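Local coordinates for protein Exo-1,5-alpha-L-arabinofuranobiosidase (Gibberella zeae, PDB 2YDT) that probably releases arabinobiose units from the ends of alpha-1,5-linked arabinan chains, as an exo-acting glycoside hydrolase built on a beta-propeller, at residues L151-E156 with S171-N176. Residues are numbered along the deposited sequence; the frame is centred on the assembly and turned at random.
Sequences LTPVWE and SDQRDN. With EDG (1,4-dideoxy-1,4-imino-L-arabinitol), chain B; SO4 (sulfate ion), chain E.
W155 and S171 form an antiparallel hydrogen-bonded pair at the end of the hairpin of strands 154-162 and 165-172, the first two strands of one blade of the propeller. Their backbones exchange two bonds, W155 N to S171 O and S171 N to W155 O, and a third, from Q173 N to P153 O (2.9 Å), carries the pairing past the strand end.

The W155 and S171 side chains share the sheet face that meets the iminosugar. The flat, apolar indole suits the exocyclic carbon C5' of the inhibitor, which lies over the ring centre, 3.5 Å above its plane, while P153 CB backs the opposite face. Q173 fixes the indole's rotation. Its chain passes P153 CG and CD and brings OE1 to W155 NE1 at 3.0 Å, nearly in the ring plane; R209 also donates to OE1. The amide nitrogen bonds chiefly to N148 O and only weakly to L151 O.

Serine is short enough to tuck its OG, anti to the carbonyl carbon (chi1 -52°), against E156, donating to OE1 at 2.8 Å and accepting from M212 N. A bend at chi2 (145°) turns the E156 carboxylate toward S171 and the inhibitor, whose O2' hydroxyl donates to OE1 at 2.6 Å, with OE2 2.8 Å from N4'.

On the face with V154 and D172, the D172 carboxylate takes R174, which reaches back from the loop, in a side-on salt bridge, NE to OD1 and NH2 to OD2; R174 N also reaches OD1, closing an Asx turn. The apolar methyl V154 CG1 can lie against the flat guanidinium, 3.5 Å above its plane and offset toward its rim, because NE and NH2 point outward to D172. At the loop end, a sulfate, probably from the crystallisation liquor, accepts from T152 N and OG1.

The geometry is consistent with a pocket wall held by its second shell: Q173 orients the indole and S171 steadies the carboxylate, which meets the inhibitor through both oxygens.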
loop_
_atom_site.group_PDB
_atom_site.type_symbol
_atom_site.label_atom_id
_atom_site.label_comp_id
_atom_site.label_asym_id
_atom_site.label_seq_id
_atom_site.Cartn_x
_atom_site.Cartn_y
_atom_site.Cartn_z
ATOM N N LEU A 151 1.998 -13.936 18.065
ATOM C CA LEU A 151 1.580 -12.567 18.422
ATOM C C LEU A 151 0.309 -12.166 17.669
ATOM O O LEU A 151 -0.048 -12.809 16.691
ATOM C CB LEU A 151 2.715 -11.549 18.170
ATOM C CG LEU A 151 4.074 -11.865 18.791
ATOM C CD1 LEU A 151 5.052 -10.776 18.472
ATOM C CD2 LEU A 151 4.012 -12.060 20.298
ATOM N N THR A 152 -0.371 -11.120 18.136
ATOM C CA THR A 152 -1.672 -10.759 17.580
ATOM C C THR A 152 -1.782 -9.350 16.912
ATOM O O THR A 152 -2.877 -8.750 16.928
ATOM C CB THR A 152 -2.756 -10.856 18.663
ATOM O OG1 THR A 152 -2.474 -9.946 19.724
ATOM C CG2 THR A 152 -2.823 -12.263 19.240
ATOM N N PRO A 153 -0.719 -8.840 16.272
ATOM C CA PRO A 153 -0.892 -7.515 15.656
ATOM C C PRO A 153 -1.778 -7.462 14.416
ATOM O O PRO A 153 -2.034 -8.475 13.766
ATOM C CB PRO A 153 0.537 -7.097 15.295
ATOM C CG PRO A 153 1.230 -8.409 15.039
ATOM C CD PRO A 153 0.646 -9.342 16.083
ATOM N N VAL A 154 -2.183 -6.246 14.089
ATOM C CA VAL A 154 -2.779 -5.918 12.808
ATOM C C VAL A 154 -1.869 -4.943 12.082
ATOM O O VAL A 154 -1.094 -4.195 12.714
ATOM C CB VAL A 154 -4.207 -5.330 12.996
ATOM C CG1 VAL A 154 -5.137 -6.407 13.620
ATOM C CG2 VAL A 154 -4.197 -4.046 13.851
ATOM N N TRP A 155 -1.982 -4.915 10.753
ATOM C CA TRP A 155 -1.059 -4.124 9.937
ATOM C C TRP A 155 -1.646 -3.712 8.600
ATOM O O TRP A 155 -2.539 -4.356 8.060
ATOM C CB TRP A 155 0.178 -4.921 9.546
ATOM C CG TRP A 155 0.787 -5.947 10.499
ATOM C CD1 TRP A 155 0.474 -7.302 10.576
ATOM C CD2 TRP A 155 1.925 -5.762 11.337
ATOM N NE1 TRP A 155 1.328 -7.921 11.445
ATOM C CE2 TRP A 155 2.245 -7.016 11.904
ATOM C CE3 TRP A 155 2.704 -4.653 11.674
ATOM C CZ2 TRP A 155 3.375 -7.191 12.746
ATOM C CZ3 TRP A 155 3.776 -4.808 12.530
ATOM C CH2 TRP A 155 4.102 -6.065 13.068
ATOM N N GLU A 156 -1.057 -2.677 8.030
ATOM C CA GLU A 156 -1.064 -2.470 6.560
ATOM C C GLU A 156 -2.424 -2.202 5.920
ATOM O O GLU A 156 -2.842 -2.946 4.996
ATOM C CB GLU A 156 -0.352 -3.654 5.844
ATOM C CG GLU A 156 1.153 -3.724 6.215
ATOM C CD GLU A 156 1.782 -5.120 6.319
ATOM O OE1 GLU A 156 1.092 -6.144 6.191
ATOM O OE2 GLU A 156 3.025 -5.145 6.531
ATOM N N SER A 171 -3.851 -6.779 7.158
ATOM C CA SER A 171 -3.172 -7.995 7.613
ATOM C C SER A 171 -3.473 -8.225 9.086
ATOM O O SER A 171 -3.419 -7.286 9.881
ATOM C CB SER A 171 -1.654 -7.865 7.419
ATOM O OG SER A 171 -1.320 -7.478 6.084
ATOM N N ASP A 172 -3.745 -9.481 9.474
ATOM C CA ASP A 172 -4.343 -9.765 10.796
ATOM C C ASP A 172 -3.710 -11.002 11.379
ATOM O O ASP A 172 -3.876 -12.124 10.824
ATOM C CB ASP A 172 -5.830 -9.944 10.599
ATOM C CG ASP A 172 -6.635 -10.047 11.892
ATOM O OD1 ASP A 172 -6.035 -10.011 12.982
ATOM O OD2 ASP A 172 -7.884 -10.115 11.764
ATOM N N GLN A 173 -3.066 -10.837 12.538
ATOM C CA GLN A 173 -2.483 -11.972 13.269
ATOM C C GLN A 173 -3.325 -12.399 14.465
ATOM O O GLN A 173 -2.879 -13.233 15.239
ATOM C CB GLN A 173 -1.043 -11.651 13.781
ATOM C CG GLN A 173 -0.038 -11.434 12.651
ATOM C CD GLN A 173 1.437 -11.401 13.050
ATOM O OE1 GLN A 173 2.190 -10.616 12.463
ATOM N NE2 GLN A 173 1.869 -12.267 14.015
ATOM N N ARG A 174 -4.541 -11.898 14.603
ATOM C CA ARG A 174 -5.334 -12.152 15.827
ATOM C C ARG A 174 -5.899 -13.580 15.906
ATOM O O ARG A 174 -6.260 -14.008 17.005
ATOM C CB ARG A 174 -6.438 -11.109 15.969
ATOM C CG ARG A 174 -5.879 -9.709 16.289
ATOM C CD ARG A 174 -6.936 -8.615 16.211
ATOM N NE ARG A 174 -7.532 -8.555 14.884
ATOM C CZ ARG A 174 -8.453 -7.675 14.482
ATOM N NH1 ARG A 174 -8.851 -6.664 15.259
ATOM N NH2 ARG A 174 -8.954 -7.797 13.264
ATOM N N ASP A 175 -5.971 -14.304 14.786
ATOM C CA ASP A 175 -6.419 -15.726 14.784
ATOM C C ASP A 175 -5.155 -16.579 15.010
ATOM O O ASP A 175 -4.750 -17.376 14.172
ATOM C CB ASP A 175 -7.117 -15.986 13.429
ATOM C CG ASP A 175 -7.951 -17.232 13.376
ATOM O OD1 ASP A 175 -8.521 -17.447 12.260
ATOM O OD2 ASP A 175 -8.078 -17.949 14.400
ATOM N N ASN A 176 -4.499 -16.328 16.134
ATOM C CA ASN A 176 -3.105 -16.706 16.353
ATOM C C ASN A 176 -2.879 -18.169 16.679
ATOM O O ASN A 176 -1.723 -18.582 16.730
ATOM C CB ASN A 176 -2.407 -15.819 17.387
ATOM C CG ASN A 176 -3.026 -15.927 18.783
ATOM O OD1 ASN A 176 -4.214 -16.176 18.912
ATOM N ND2 ASN A 176 -2.208 -15.776 19.821
HETATM O "O2'" EDG B . 2.121 -8.573 6.174
HETATM C "C2'" EDG B . 3.375 -8.795 6.878
HETATM C "C1'" EDG B . 4.520 -8.208 6.077
HETATM N "N4'" EDG B . 5.018 -7.084 6.882
HETATM C "C3'" EDG B . 3.420 -8.129 8.260
HETATM O "O3'" EDG B . 3.327 -9.054 9.366
HETATM C "C4'" EDG B . 4.786 -7.418 8.283
HETATM C "C5'" EDG B . 4.886 -6.229 9.199
HETATM O "O5'" EDG B . 6.261 -5.885 9.293
HETATM S S SO4 E . 0.182 -10.177 21.817
HETATM O O1 SO4 E . -0.019 -8.938 22.570
HETATM O O2 SO4 E . -1.078 -10.879 21.705
HETATM O O3 SO4 E . 0.752 -9.854 20.523
HETATM O O4 SO4 E . 1.096 -11.072 22.573
#